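Local coordinates for protein metazoan TIR-STING fusion (Crassostrea gigas, PDB 6WT6) that joins a TIR domain and a STING ligand-binding domain in a single chain that pairs with a second copy of itself, at residues D228-A231 / D232-S235; T285-E288 / M289-A293; F309-T312 / L313-L317; S338-A341 / M342-I346. One frame throughout, in Å; residues are numbered along the deposited sequence.

Interaction 1 of 4, residues D228-A231 / D232-S235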
ATOM      1  N   ASP A 228       7.719  -7.900 -21.220  1.00 37.33           N
ATOM      2  CA  ASP A 228       9.092  -7.406 -21.143  1.00 39.77           C
ATOM      3  C   ASP A 228       9.255  -6.094 -21.895  1.00 40.18           C
ATOM      4  O   ASP A 228      10.059  -5.244 -21.496  1.00 43.76           O
ATOM      5  CB  ASP A 228      10.067  -8.451 -21.687  1.00 45.80           C
ATOM      6  CG  ASP A 228      10.381  -9.542 -20.679  1.00 55.55           C
ATOM      7  OD1 ASP A 228      10.449  -9.245 -19.464  1.00 57.67           O
ATOM      8  OD2 ASP A 228      10.565 -10.701 -21.106  1.00 61.13           O
ATOM      9  N   SER A 229       8.501  -5.910 -22.975  1.00 37.45           N
ATOM     10  CA  SER A 229       8.542  -4.686 -23.759  1.00 34.36           C
ATOM     11  C   SER A 229       7.154  -4.437 -24.326  1.00 34.37           C
ATOM     12  O   SER A 229       6.461  -5.385 -24.704  1.00 30.46           O
ATOM     13  CB  SER A 229       9.574  -4.788 -24.889  1.00 35.35           C
ATOM     14  OG  SER A 229       9.462  -3.699 -25.784  1.00 39.69           O
ATOM     15  N   ILE A 230       6.746  -3.166 -24.375  1.00 34.38           N
ATOM     16  CA  ILE A 230       5.456  -2.838 -24.975  1.00 34.99           C
ATOM     17  C   ILE A 230       5.449  -3.204 -26.450  1.00 40.85           C
ATOM     18  O   ILE A 230       4.387  -3.472 -27.027  1.00 40.85           O
ATOM     19  CB  ILE A 230       5.120  -1.351 -24.758  1.00 36.72           C
ATOM     20  CG1 ILE A 230       3.686  -1.048 -25.189  1.00 36.51           C
ATOM     21  CG2 ILE A 230       6.092  -0.465 -25.515  1.00 41.35           C
ATOM     22  CD1 ILE A 230       2.632  -1.705 -24.317  1.00 33.04           C
ATOM     23  N   ALA A 231       6.628  -3.250 -27.076  1.00 40.03           N
ATOM     24  CA  ALA A 231       6.758  -3.686 -28.459  1.00 37.44           C
ATOM     25  C   ALA A 231       6.407  -5.157 -28.647  1.00 35.32           C
ATOM     26  O   ALA A 231       6.197  -5.584 -29.787  1.00 38.61           O
ATOM     27  CB  ALA A 231       8.180  -3.412 -28.957  1.00 34.91           C
ATOM     28  N   ASP A 232       6.335  -5.937 -27.566  1.00 32.40           N
ATOM     29  CA  ASP A 232       5.875  -7.317 -27.659  1.00 40.83           C
ATOM     30  C   ASP A 232       4.394  -7.421 -27.994  1.00 44.88           C
ATOM     31  O   ASP A 232       3.908  -8.531 -28.234  1.00 45.87           O
ATOM     32  CB  ASP A 232       6.153  -8.060 -26.351  1.00 43.73           C
ATOM     33  CG  ASP A 232       7.630  -8.290 -26.119  1.00 48.49           C
ATOM     34  OD1 ASP A 232       8.374  -8.358 -27.118  1.00 52.77           O
ATOM     35  OD2 ASP A 232       8.046  -8.405 -24.946  1.00 48.88           O
ATOM     36  N   GLU A 233       3.668  -6.302 -28.003  1.00 43.06           N
ATOM     37  CA  GLU A 233       2.253  -6.319 -28.348  1.00 39.88           C
ATOM     38  C   GLU A 233       2.015  -6.273 -29.849  1.00 40.03           C
ATOM     39  O   GLU A 233       0.928  -6.654 -30.301  1.00 38.91           O
ATOM     40  CB  GLU A 233       1.530  -5.140 -27.693  1.00 39.33           C
ATOM     41  CG  GLU A 233       1.100  -5.392 -26.261  1.00 44.86           C
ATOM     42  CD  GLU A 233      -0.162  -6.228 -26.170  1.00 50.74           C
ATOM     43  OE1 GLU A 233      -0.910  -6.296 -27.167  1.00 53.81           O
ATOM     44  OE2 GLU A 233      -0.403  -6.818 -25.097  1.00 51.74           O
ATOM     45  N   SER A 234       2.997  -5.819 -30.627  1.00 37.61           N
ATOM     46  CA  SER A 234       2.840  -5.740 -32.074  1.00 37.96           C
ATOM     47  C   SER A 234       4.198  -5.571 -32.737  1.00 41.36           C
ATOM     48  O   SER A 234       5.015  -4.761 -32.284  1.00 40.34           O
ATOM     49  CB  SER A 234       1.909  -4.583 -32.461  1.00 37.06           C
ATOM     50  OG  SER A 234       1.757  -4.487 -33.868  1.00 36.37           O
ATOM     51  N   SER A 235       4.428  -6.336 -33.807  1.00 43.70           N
ATOM     52  CA  SER A 235       5.651  -6.196 -34.582  1.00 46.44           C
ATOM     53  C   SER A 235       5.744  -4.848 -35.284  1.00 49.05           C
ATOM     54  O   SER A 235       6.828  -4.494 -35.765  1.00 50.56           O
ATOM     55  CB  SER A 235       5.744  -7.327 -35.600  1.00 49.04           C
ATOM     56  OG  SER A 235       4.700  -7.226 -36.559  1.00 53.20           O
TER
HETATM   57  O   HOH W   1       7.304 -10.586 -22.562  1.00 61.86           O
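S229 and D232 are joined by one sound backbone bond and one weak side-chain bond at the start of a short 3-10 turn formed by residues 230-233. Three successive amides reach back to the carbonyl three residues earlier. D232 N donates to S229 O at 2.9 Å, and E233 N donates to I230 O at 3.1 Å. The third bond, from S234 N to A231 O, is weak; beyond it the chain continues as loop.

The side chains reinforce the opening residues. S229 OG accepts from A231 N at 3.1 Å, an ST turn; a chi1 of 170° sets OG beside the carbonyl carbon, within reach of the amide two residues on. The same OG is hydrogen-bonded to Y263 OH. Here the turn belongs to the connection between strands 212-221 and 238-243 of the STING domain, and Y263, on strand 260-266, therefore pins the loop to the sheet; I230 and A231 also rest on this tyrosine, while I230 and E233 touch Y279 of strand 272-279.

D232 works in the reverse direction. With CG beside its own backbone N (chi1 -69°), the carboxylate swings back toward the preceding residues, where OD2 accepts weakly from S229 N at 3.2 Å. A water accepts from D228 N at 3.0 Å and donates weakly to this same OD2. The D228 carboxylate stays apart, its OD2 5.1 Å from D232 OD2, a spacing that should limit repulsion between the two charges.

Interaction 2 of 4, residues T285-E288 / M289-A293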
ATOM      1  N   THR A 285       2.265  -6.959  -9.848  1.00 25.31           N
ATOM      2  CA  THR A 285       2.091  -7.610  -8.555  1.00 20.82           C
ATOM      3  C   THR A 285       0.652  -8.067  -8.355  1.00 18.43           C
ATOM      4  O   THR A 285       0.410  -9.159  -7.829  1.00 19.09           O
ATOM      5  CB  THR A 285       2.520  -6.650  -7.441  1.00 21.52           C
ATOM      6  OG1 THR A 285       3.939  -6.477  -7.494  1.00 20.94           O
ATOM      7  CG2 THR A 285       2.122  -7.179  -6.068  1.00 23.66           C
ATOM      8  N   MET A 286      -0.318  -7.251  -8.781  1.00 13.68           N
ATOM      9  CA  MET A 286      -1.718  -7.636  -8.641  1.00 17.83           C
ATOM     10  C   MET A 286      -2.058  -8.838  -9.520  1.00 19.43           C
ATOM     11  O   MET A 286      -2.860  -9.690  -9.126  1.00 19.32           O
ATOM     12  CB  MET A 286      -2.625  -6.447  -8.961  1.00 20.42           C
ATOM     13  CG  MET A 286      -2.671  -5.402  -7.846  1.00 23.93           C
ATOM     14  SD  MET A 286      -3.557  -3.890  -8.285  1.00 24.53           S
ATOM     15  CE  MET A 286      -2.400  -3.118  -9.412  1.00 17.10           C
ATOM     16  N   PHE A 287      -1.462  -8.927 -10.712  1.00 17.57           N
ATOM     17  CA  PHE A 287      -1.634 -10.124 -11.527  1.00 20.04           C
ATOM     18  C   PHE A 287      -1.066 -11.349 -10.827  1.00 21.31           C
ATOM     19  O   PHE A 287      -1.694 -12.413 -10.815  1.00 25.78           O
ATOM     20  CB  PHE A 287      -0.975  -9.946 -12.896  1.00 21.60           C
ATOM     21  CG  PHE A 287      -0.831 -11.226 -13.663  1.00 20.01           C
ATOM     22  CD1 PHE A 287      -1.943 -11.853 -14.196  1.00 16.57           C
ATOM     23  CD2 PHE A 287       0.416 -11.807 -13.848  1.00 22.40           C
ATOM     24  CE1 PHE A 287      -1.817 -13.033 -14.901  1.00 20.80           C
ATOM     25  CE2 PHE A 287       0.546 -12.992 -14.555  1.00 21.61           C
ATOM     26  CZ  PHE A 287      -0.569 -13.603 -15.085  1.00 21.35           C
ATOM     27  N   GLU A 288       0.118 -11.217 -10.228  1.00 24.80           N
ATOM     28  CA  GLU A 288       0.708 -12.349  -9.525  1.00 24.43           C
ATOM     29  C   GLU A 288      -0.128 -12.747  -8.314  1.00 20.55           C
ATOM     30  O   GLU A 288      -0.311 -13.940  -8.046  1.00 25.02           O
ATOM     31  CB  GLU A 288       2.148 -12.023  -9.123  1.00 24.23           C
ATOM     32  CG  GLU A 288       3.155 -12.351 -10.221  1.00 32.63           C
ATOM     33  CD  GLU A 288       4.473 -11.619 -10.072  1.00 46.60           C
ATOM     34  OE1 GLU A 288       4.517 -10.584  -9.367  1.00 48.50           O
ATOM     35  OE2 GLU A 288       5.470 -12.077 -10.668  1.00 51.49           O
ATOM     36  N   MET A 289      -0.673 -11.765  -7.592  1.00 22.43           N
ATOM     37  CA  MET A 289      -1.506 -12.062  -6.428  1.00 23.62           C
ATOM     38  C   MET A 289      -2.786 -12.785  -6.831  1.00 28.06           C
ATOM     39  O   MET A 289      -3.218 -13.722  -6.149  1.00 32.52           O
ATOM     40  CB  MET A 289      -1.834 -10.769  -5.672  1.00 19.56           C
ATOM     41  CG  MET A 289      -0.634 -10.099  -5.005  1.00 19.47           C
ATOM     42  SD  MET A 289      -1.027  -8.492  -4.270  1.00 24.52           S
ATOM     43  CE  MET A 289      -2.097  -8.977  -2.923  1.00 19.37           C
ATOM     44  N   GLU A 290      -3.412 -12.359  -7.932  1.00 25.63           N
ATOM     45  CA  GLU A 290      -4.610 -13.035  -8.421  1.00 25.27           C
ATOM     46  C   GLU A 290      -4.305 -14.479  -8.801  1.00 25.78           C
ATOM     47  O   GLU A 290      -5.042 -15.401  -8.436  1.00 22.77           O
ATOM     48  CB  GLU A 290      -5.184 -12.278  -9.621  1.00 26.32           C
ATOM     49  CG  GLU A 290      -6.343 -12.988 -10.318  1.00 31.09           C
ATOM     50  CD  GLU A 290      -6.602 -12.460 -11.721  1.00 32.94           C
ATOM     51  OE1 GLU A 290      -5.626 -12.239 -12.470  1.00 32.19           O
ATOM     52  OE2 GLU A 290      -7.785 -12.261 -12.073  1.00 32.93           O
ATOM     53  N   GLN A 291      -3.205 -14.693  -9.525  1.00 26.12           N
ATOM     54  CA  GLN A 291      -2.841 -16.032  -9.968  1.00 24.50           C
ATOM     55  C   GLN A 291      -2.410 -16.935  -8.820  1.00 31.19           C
ATOM     56  O   GLN A 291      -2.388 -18.157  -8.988  1.00 34.28           O
ATOM     57  CB  GLN A 291      -1.729 -15.946 -11.011  1.00 19.63           C
ATOM     58  CG  GLN A 291      -2.182 -15.299 -12.299  1.00 26.31           C
ATOM     59  CD  GLN A 291      -3.492 -15.891 -12.797  1.00 25.99           C
ATOM     60  OE1 GLN A 291      -3.561 -17.071 -13.152  1.00 24.52           O
ATOM     61  NE2 GLN A 291      -4.544 -15.078 -12.799  1.00 24.98           N
ATOM     62  N   ASN A 292      -2.070 -16.371  -7.668  1.00 38.45           N
ATOM     63  CA  ASN A 292      -1.631 -17.173  -6.536  1.00 42.38           C
ATOM     64  C   ASN A 292      -2.847 -17.666  -5.763  1.00 45.22           C
ATOM     65  O   ASN A 292      -3.682 -16.863  -5.331  1.00 48.68           O
ATOM     66  CB  ASN A 292      -0.706 -16.360  -5.635  1.00 40.44           C
ATOM     67  CG  ASN A 292       0.132 -17.233  -4.727  1.00 40.80           C
ATOM     68  OD1 ASN A 292      -0.379 -17.844  -3.789  1.00 33.72           O
ATOM     69  ND2 ASN A 292       1.433 -17.294  -5.000  1.00 42.10           N
ATOM     70  N   ALA A 293      -2.948 -18.984  -5.587  1.00 47.11           N
ATOM     71  CA  ALA A 293      -4.090 -19.544  -4.876  1.00 53.99           C
ATOM     72  C   ALA A 293      -4.042 -19.214  -3.390  1.00 58.27           C
ATOM     73  O   ALA A 293      -5.092 -19.076  -2.753  1.00 62.56           O
ATOM     74  CB  ALA A 293      -4.149 -21.056  -5.089  1.00 57.10           C
TER
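F287 and Q291, one turn apart, make a CH-pi contact in the last turns of helix 284-291, a short alpha-helix of the STING domain whose helical geometry is lost at N292. Regular main-chain bonding of the i to i+4 kind forms the base of the contact: M289 N donates to T285 O at 2.8 Å, E290 N to M286 O and Q291 N to F287 O. The ladder slackens at its end, where the bond from N292 N to E288 O is weak and bent to 123°.

The CH-pi interaction comes next. Q291 CG sits over one face of the F287 ring, 3.9 Å from its centroid and displaced toward the rim, so that CE1 is the ring atom it meets most closely. The chain of Q291 then bends at chi2 (-48°), and the amide beyond it lies near the CE1 rim with its plane 16° from that of the ring.

A further contact joins T285 CG2 and M289 SD, 3.9 Å apart. T285 and M289 also face the second subunit, against G182 and Y185 of that chain respectively.

The E290 carboxylate turns to helix 299-319, with a salt bridge to K302 and a hydrogen bond to T299. Its OE1, already engaged by K302, also accepts a weak bond from Q291 NE2 at 3.1 Å.

Interaction 3 of 4, residues F309-T312 / L313-L317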
ATOM      1  N   PHE A 309      -5.415   2.315  -7.123  1.00 21.15           N
ATOM      2  CA  PHE A 309      -4.031   2.674  -7.409  1.00 18.31           C
ATOM      3  C   PHE A 309      -3.961   3.739  -8.495  1.00 22.65           C
ATOM      4  O   PHE A 309      -3.247   4.741  -8.358  1.00 23.91           O
ATOM      5  CB  PHE A 309      -3.238   1.433  -7.823  1.00 14.79           C
ATOM      6  CG  PHE A 309      -1.943   1.751  -8.534  1.00 20.77           C
ATOM      7  CD1 PHE A 309      -0.858   2.279  -7.837  1.00 17.06           C
ATOM      8  CD2 PHE A 309      -1.810   1.529  -9.893  1.00 17.40           C
ATOM      9  CE1 PHE A 309       0.332   2.567  -8.490  1.00 15.93           C
ATOM     10  CE2 PHE A 309      -0.624   1.819 -10.550  1.00 19.37           C
ATOM     11  CZ  PHE A 309       0.449   2.342  -9.846  1.00 18.45           C
ATOM     12  N   TYR A 310      -4.701   3.527  -9.585  1.00 23.61           N
ATOM     13  CA  TYR A 310      -4.722   4.474 -10.694  1.00 26.15           C
ATOM     14  C   TYR A 310      -5.166   5.854 -10.230  1.00 26.68           C
ATOM     15  O   TYR A 310      -4.564   6.870 -10.595  1.00 25.95           O
ATOM     16  CB  TYR A 310      -5.644   3.927 -11.788  1.00 33.73           C
ATOM     17  CG  TYR A 310      -5.819   4.795 -13.010  1.00 39.18           C
ATOM     18  CD1 TYR A 310      -4.745   5.099 -13.833  1.00 39.97           C
ATOM     19  CD2 TYR A 310      -7.071   5.275 -13.363  1.00 40.26           C
ATOM     20  CE1 TYR A 310      -4.913   5.881 -14.957  1.00 41.92           C
ATOM     21  CE2 TYR A 310      -7.248   6.055 -14.483  1.00 41.15           C
ATOM     22  CZ  TYR A 310      -6.166   6.354 -15.278  1.00 40.99           C
ATOM     23  OH  TYR A 310      -6.339   7.133 -16.396  1.00 39.50           O
ATOM     24  N   LEU A 311      -6.205   5.906  -9.398  1.00 26.89           N
ATOM     25  CA  LEU A 311      -6.705   7.178  -8.894  1.00 24.75           C
ATOM     26  C   LEU A 311      -5.716   7.831  -7.931  1.00 26.58           C
ATOM     27  O   LEU A 311      -5.508   9.050  -7.976  1.00 21.94           O
ATOM     28  CB  LEU A 311      -8.055   6.952  -8.218  1.00 30.88           C
ATOM     29  CG  LEU A 311      -8.738   8.112  -7.502  1.00 39.92           C
ATOM     30  CD1 LEU A 311      -8.879   9.304  -8.435  1.00 45.81           C
ATOM     31  CD2 LEU A 311     -10.100   7.657  -6.994  1.00 41.91           C
ATOM     32  N   THR A 312      -5.101   7.039  -7.048  1.00 24.60           N
ATOM     33  CA  THR A 312      -4.187   7.611  -6.065  1.00 27.07           C
ATOM     34  C   THR A 312      -2.927   8.151  -6.732  1.00 23.72           C
ATOM     35  O   THR A 312      -2.431   9.222  -6.363  1.00 22.27           O
ATOM     36  CB  THR A 312      -3.825   6.569  -5.008  1.00 26.16           C
ATOM     37  OG1 THR A 312      -5.022   6.035  -4.430  1.00 25.70           O
ATOM     38  CG2 THR A 312      -2.982   7.205  -3.911  1.00 16.96           C
ATOM     39  N   LEU A 313      -2.398   7.423  -7.717  1.00 21.74           N
ATOM     40  CA  LEU A 313      -1.229   7.908  -8.442  1.00 23.95           C
ATOM     41  C   LEU A 313      -1.533   9.225  -9.148  1.00 28.95           C
ATOM     42  O   LEU A 313      -0.691  10.131  -9.177  1.00 34.26           O
ATOM     43  CB  LEU A 313      -0.760   6.847  -9.442  1.00 19.12           C
ATOM     44  CG  LEU A 313       0.542   7.118 -10.202  1.00 22.23           C
ATOM     45  CD1 LEU A 313       1.722   7.306  -9.246  1.00 19.85           C
ATOM     46  CD2 LEU A 313       0.830   5.998 -11.193  1.00 21.27           C
ATOM     47  N   LYS A 314      -2.740   9.362  -9.702  1.00 26.03           N
ATOM     48  CA  LYS A 314      -3.071  10.590 -10.417  1.00 27.82           C
ATOM     49  C   LYS A 314      -3.276  11.765  -9.468  1.00 27.43           C
ATOM     50  O   LYS A 314      -3.002  12.910  -9.840  1.00 27.22           O
ATOM     51  CB  LYS A 314      -4.307  10.369 -11.287  1.00 25.10           C
ATOM     52  CG  LYS A 314      -4.055   9.414 -12.439  1.00 26.08           C
ATOM     53  CD  LYS A 314      -5.348   8.969 -13.102  1.00 32.01           C
ATOM     54  CE  LYS A 314      -5.794   9.951 -14.170  1.00 37.51           C
ATOM     55  NZ  LYS A 314      -6.849  10.869 -13.681  1.00 40.92           N
ATOM     56  N   ARG A 315      -3.752  11.511  -8.245  1.00 23.79           N
ATOM     57  CA  ARG A 315      -3.862  12.587  -7.267  1.00 27.94           C
ATOM     58  C   ARG A 315      -2.485  13.108  -6.875  1.00 30.58           C
ATOM     59  O   ARG A 315      -2.285  14.321  -6.737  1.00 34.03           O
ATOM     60  CB  ARG A 315      -4.613  12.108  -6.024  1.00 32.73           C
ATOM     61  CG  ARG A 315      -6.013  11.586  -6.279  1.00 43.89           C
ATOM     62  CD  ARG A 315      -6.995  12.184  -5.293  1.00 51.73           C
ATOM     63  NE  ARG A 315      -8.253  11.446  -5.241  1.00 55.77           N
ATOM     64  CZ  ARG A 315      -8.575  10.600  -4.269  1.00 60.48           C
ATOM     65  NH1 ARG A 315      -7.730  10.391  -3.268  1.00 65.86           N
ATOM     66  NH2 ARG A 315      -9.741   9.970  -4.291  1.00 59.42           N
ATOM     67  N   ILE A 316      -1.522  12.203  -6.691  1.00 26.22           N
ATOM     68  CA  ILE A 316      -0.180  12.607  -6.287  1.00 21.28           C
ATOM     69  C   ILE A 316       0.510  13.369  -7.410  1.00 25.80           C
ATOM     70  O   ILE A 316       1.109  14.427  -7.184  1.00 37.53           O
ATOM     71  CB  ILE A 316       0.633  11.375  -5.858  1.00 25.71           C
ATOM     72  CG1 ILE A 316      -0.034  10.682  -4.668  1.00 24.69           C
ATOM     73  CG2 ILE A 316       2.064  11.766  -5.528  1.00 26.85           C
ATOM     74  CD1 ILE A 316       0.551   9.331  -4.364  1.00 25.62           C
ATOM     75  N   LEU A 317       0.435  12.845  -8.636  1.00 25.05           N
ATOM     76  CA  LEU A 317       1.121  13.481  -9.757  1.00 25.24           C
ATOM     77  C   LEU A 317       0.549  14.864 -10.048  1.00 31.94           C
ATOM     78  O   LEU A 317       1.306  15.820 -10.264  1.00 36.15           O
ATOM     79  CB  LEU A 317       1.040  12.592 -11.002  1.00 23.93           C
ATOM     80  CG  LEU A 317       1.799  11.258 -10.957  1.00 26.86           C
ATOM     81  CD1 LEU A 317       1.479  10.402 -12.177  1.00 29.68           C
ATOM     82  CD2 LEU A 317       3.302  11.472 -10.842  1.00 27.35           C
TER
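K314 lies back over Y310, one turn earlier on helix 299-319, and can be followed atom by atom. Its CB stands 3.6 Å from Y310 O, and CG comes closer to the same oxygen, at 3.2 Å. Because CG is placed beside the backbone N (chi1 -68°), the chain heads back along the helix and CD arrives over one face of the phenol ring. This CH-pi contact puts CD 3.6 Å from the ring centroid, only 16° off the normal. A bend at chi3 (86°) then turns CE toward the phenol oxygen, 3.6 Å from Y310 OH. NZ goes on to a weak, long ion pair with D79 of the second subunit, to which Y310 OH is hydrogen-bonded.

Elsewhere on the helix, F309 CZ touches L313 CD2 at 3.9 Å, the two side chains pointing the same way, while L311 CG lies over one face of the R315 guanidinium.

The chemistry is thus divided along the lysine: CB and CG lie against a carbonyl oxygen, CD packs on the aromatic face, and the ammonium stays at long range from the acid. The D79 carboxylate, from the TIR domain of the second subunit, may be stabilised by the phenol's hydrogen bond and, more weakly, by the lysine's charge.

Interaction 4 of 4, residues S338-A341 / M342-I346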
ATOM      1  N   SER A 338      -4.628  -8.351 -33.072  1.00 36.97           N
ATOM      2  CA  SER A 338      -4.304  -7.756 -34.362  1.00 36.73           C
ATOM      3  C   SER A 338      -3.106  -6.825 -34.237  1.00 33.06           C
ATOM      4  O   SER A 338      -2.935  -6.136 -33.227  1.00 28.20           O
ATOM      5  CB  SER A 338      -5.504  -6.989 -34.912  1.00 39.29           C
ATOM      6  OG  SER A 338      -5.181  -6.366 -36.142  1.00 45.00           O
ATOM      7  N   SER A 339      -2.267  -6.818 -35.275  1.00 34.12           N
ATOM      8  CA  SER A 339      -1.094  -5.953 -35.289  1.00 36.63           C
ATOM      9  C   SER A 339      -1.457  -4.477 -35.376  1.00 38.63           C
ATOM     10  O   SER A 339      -0.593  -3.630 -35.140  1.00 36.65           O
ATOM     11  CB  SER A 339      -0.180  -6.327 -36.456  1.00 38.20           C
ATOM     12  OG  SER A 339       0.511  -7.529 -36.189  1.00 44.22           O
ATOM     13  N   ASP A 340      -2.701  -4.152 -35.721  1.00 42.07           N
ATOM     14  CA  ASP A 340      -3.129  -2.765 -35.837  1.00 42.72           C
ATOM     15  C   ASP A 340      -3.655  -2.193 -34.531  1.00 37.65           C
ATOM     16  O   ASP A 340      -3.714  -0.967 -34.388  1.00 38.28           O
ATOM     17  CB  ASP A 340      -4.227  -2.629 -36.894  1.00 43.63           C
ATOM     18  CG  ASP A 340      -3.756  -3.024 -38.268  1.00 50.83           C
ATOM     19  OD1 ASP A 340      -2.533  -3.187 -38.450  1.00 52.77           O
ATOM     20  OD2 ASP A 340      -4.612  -3.179 -39.168  1.00 57.37           O
ATOM     21  N   ALA A 341      -4.046  -3.049 -33.587  1.00 32.68           N
ATOM     22  CA  ALA A 341      -4.814  -2.590 -32.434  1.00 33.11           C
ATOM     23  C   ALA A 341      -3.971  -1.701 -31.526  1.00 34.42           C
ATOM     24  O   ALA A 341      -4.338  -0.553 -31.248  1.00 34.29           O
ATOM     25  CB  ALA A 341      -5.371  -3.793 -31.673  1.00 22.00           C
ATOM     26  N   MET A 342      -2.842  -2.216 -31.045  1.00 34.38           N
ATOM     27  CA  MET A 342      -2.018  -1.444 -30.119  1.00 35.70           C
ATOM     28  C   MET A 342      -1.369  -0.252 -30.821  1.00 35.33           C
ATOM     29  O   MET A 342      -1.352   0.847 -30.252  1.00 35.99           O
ATOM     30  CB  MET A 342      -0.958  -2.328 -29.455  1.00 38.38           C
ATOM     31  CG  MET A 342      -0.117  -1.607 -28.416  1.00 49.95           C
ATOM     32  SD  MET A 342      -1.064  -1.188 -26.942  1.00 58.21           S
ATOM     33  CE  MET A 342      -1.644  -2.814 -26.477  1.00 61.36           C
ATOM     34  N   PRO A 343      -0.822  -0.405 -32.036  1.00 37.98           N
ATOM     35  CA  PRO A 343      -0.350   0.789 -32.760  1.00 39.77           C
ATOM     36  C   PRO A 343      -1.392   1.886 -32.917  1.00 39.43           C
ATOM     37  O   PRO A 343      -1.058   3.068 -32.762  1.00 41.03           O
ATOM     38  CB  PRO A 343       0.079   0.213 -34.115  1.00 38.27           C
ATOM     39  CG  PRO A 343       0.573  -1.134 -33.776  1.00 35.67           C
ATOM     40  CD  PRO A 343      -0.366  -1.640 -32.708  1.00 37.64           C
ATOM     41  N   ARG A 344      -2.646   1.537 -33.225  1.00 35.52           N
ATOM     42  CA  ARG A 344      -3.661   2.570 -33.409  1.00 37.53           C
ATOM     43  C   ARG A 344      -4.015   3.249 -32.094  1.00 33.13           C
ATOM     44  O   ARG A 344      -4.321   4.448 -32.076  1.00 33.93           O
ATOM     45  CB  ARG A 344      -4.914   1.981 -34.055  1.00 42.24           C
ATOM     46  CG  ARG A 344      -5.994   3.013 -34.348  1.00 48.52           C
ATOM     47  CD  ARG A 344      -7.090   2.451 -35.242  1.00 60.47           C
ATOM     48  NE  ARG A 344      -6.590   2.082 -36.564  1.00 68.69           N
ATOM     49  CZ  ARG A 344      -6.349   0.833 -36.951  1.00 72.55           C
ATOM     50  NH1 ARG A 344      -6.566  -0.177 -36.118  1.00 73.96           N
ATOM     51  NH2 ARG A 344      -5.892   0.594 -38.174  1.00 71.48           N
ATOM     52  N   LEU A 345      -3.980   2.507 -30.989  1.00 29.33           N
ATOM     53  CA  LEU A 345      -4.247   3.108 -29.689  1.00 36.24           C
ATOM     54  C   LEU A 345      -3.171   4.125 -29.323  1.00 34.47           C
ATOM     55  O   LEU A 345      -3.479   5.229 -28.861  1.00 35.26           O
ATOM     56  CB  LEU A 345      -4.347   2.016 -28.626  1.00 42.01           C
ATOM     57  CG  LEU A 345      -4.319   2.531 -27.186  1.00 48.22           C
ATOM     58  CD1 LEU A 345      -5.546   3.385 -26.907  1.00 49.18           C
ATOM     59  CD2 LEU A 345      -4.221   1.372 -26.211  1.00 49.64           C
ATOM     60  N   ILE A 346      -1.901   3.771 -29.535  1.00 30.28           N
ATOM     61  CA  ILE A 346      -0.805   4.655 -29.144  1.00 29.60           C
ATOM     62  C   ILE A 346      -0.777   5.904 -30.020  1.00 34.49           C
ATOM     63  O   ILE A 346      -0.582   7.019 -29.521  1.00 37.28           O
ATOM     64  CB  ILE A 346       0.537   3.903 -29.191  1.00 30.43           C
ATOM     65  CG1 ILE A 346       0.519   2.710 -28.233  1.00 32.15           C
ATOM     66  CG2 ILE A 346       1.684   4.842 -28.841  1.00 29.64           C
ATOM     67  CD1 ILE A 346       1.783   1.864 -28.280  1.00 30.72           C
TER
HETATM   68  O   HOH W   2      -1.589  -4.618 -31.535  1.00 21.18           O
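D340 and R344 meet across the first turn of helix 341-356, the C-terminal helix of the modelled STING domain, in a contact with a close backbone side and a loose charged one. The close side is set by the helix start. R344 N donates to D340 O at 3.0 Å and L345 N to A341 O at 3.1 Å, the first alpha-helical bonds of this stretch. P343, which has no amide hydrogen to offer, fits the first turn well; its ring leans on the preceding loop, with CG 3.1 Å from S339 O. M342, by contrast, turns to the protein interior, against I237 and against Y332 of strand 327-332.

The outer side is held more lightly. S338 precedes the turn into the helix and caps it through a weak bond, 3.4 Å long but nearly straight, from D340 N to S338 OG. The R344 chain starts with CG anti to the backbone N (chi1 -177°) and bends at chi3, which curls the guanidinium back over D340. There NH1 lies 3.4 Å from D340 O, at too poor an angle for a hydrogen bond, and close to D340 CB; the carboxylate is farther off. The charged ends remain beyond salt-bridge range, and the carboxylate and guanidinium planes stand nearly perpendicular, at 86°. D268 offers R344 a second acidic neighbour, though only as a long, weak ion pair.

A water bridges the first turn: it accepts from M342 N at 2.8 Å and lies 2.6 Å from S338 O.

All four are local contacts within the STING domain, a 3-10 turn, a helix start and two stretches of helix, yet they fall into two groups. Interactions 1 and 4 touch although a hundred residues separate them in sequence: their centres are 11 Å apart, and S234 OG, 2.8 Å from S339 O, probably makes a hydrogen bond that ties the loop to the start of helix 341-356, with S234 OG also packing on P343 CG and E233 on M342. Interactions 2 and 3 sit on consecutive helices, their nearest atoms about 5 Å apart without touching, and both face the second subunit. The groups stay separate: the centres of interactions 1 and 2 lie 22 Å apart.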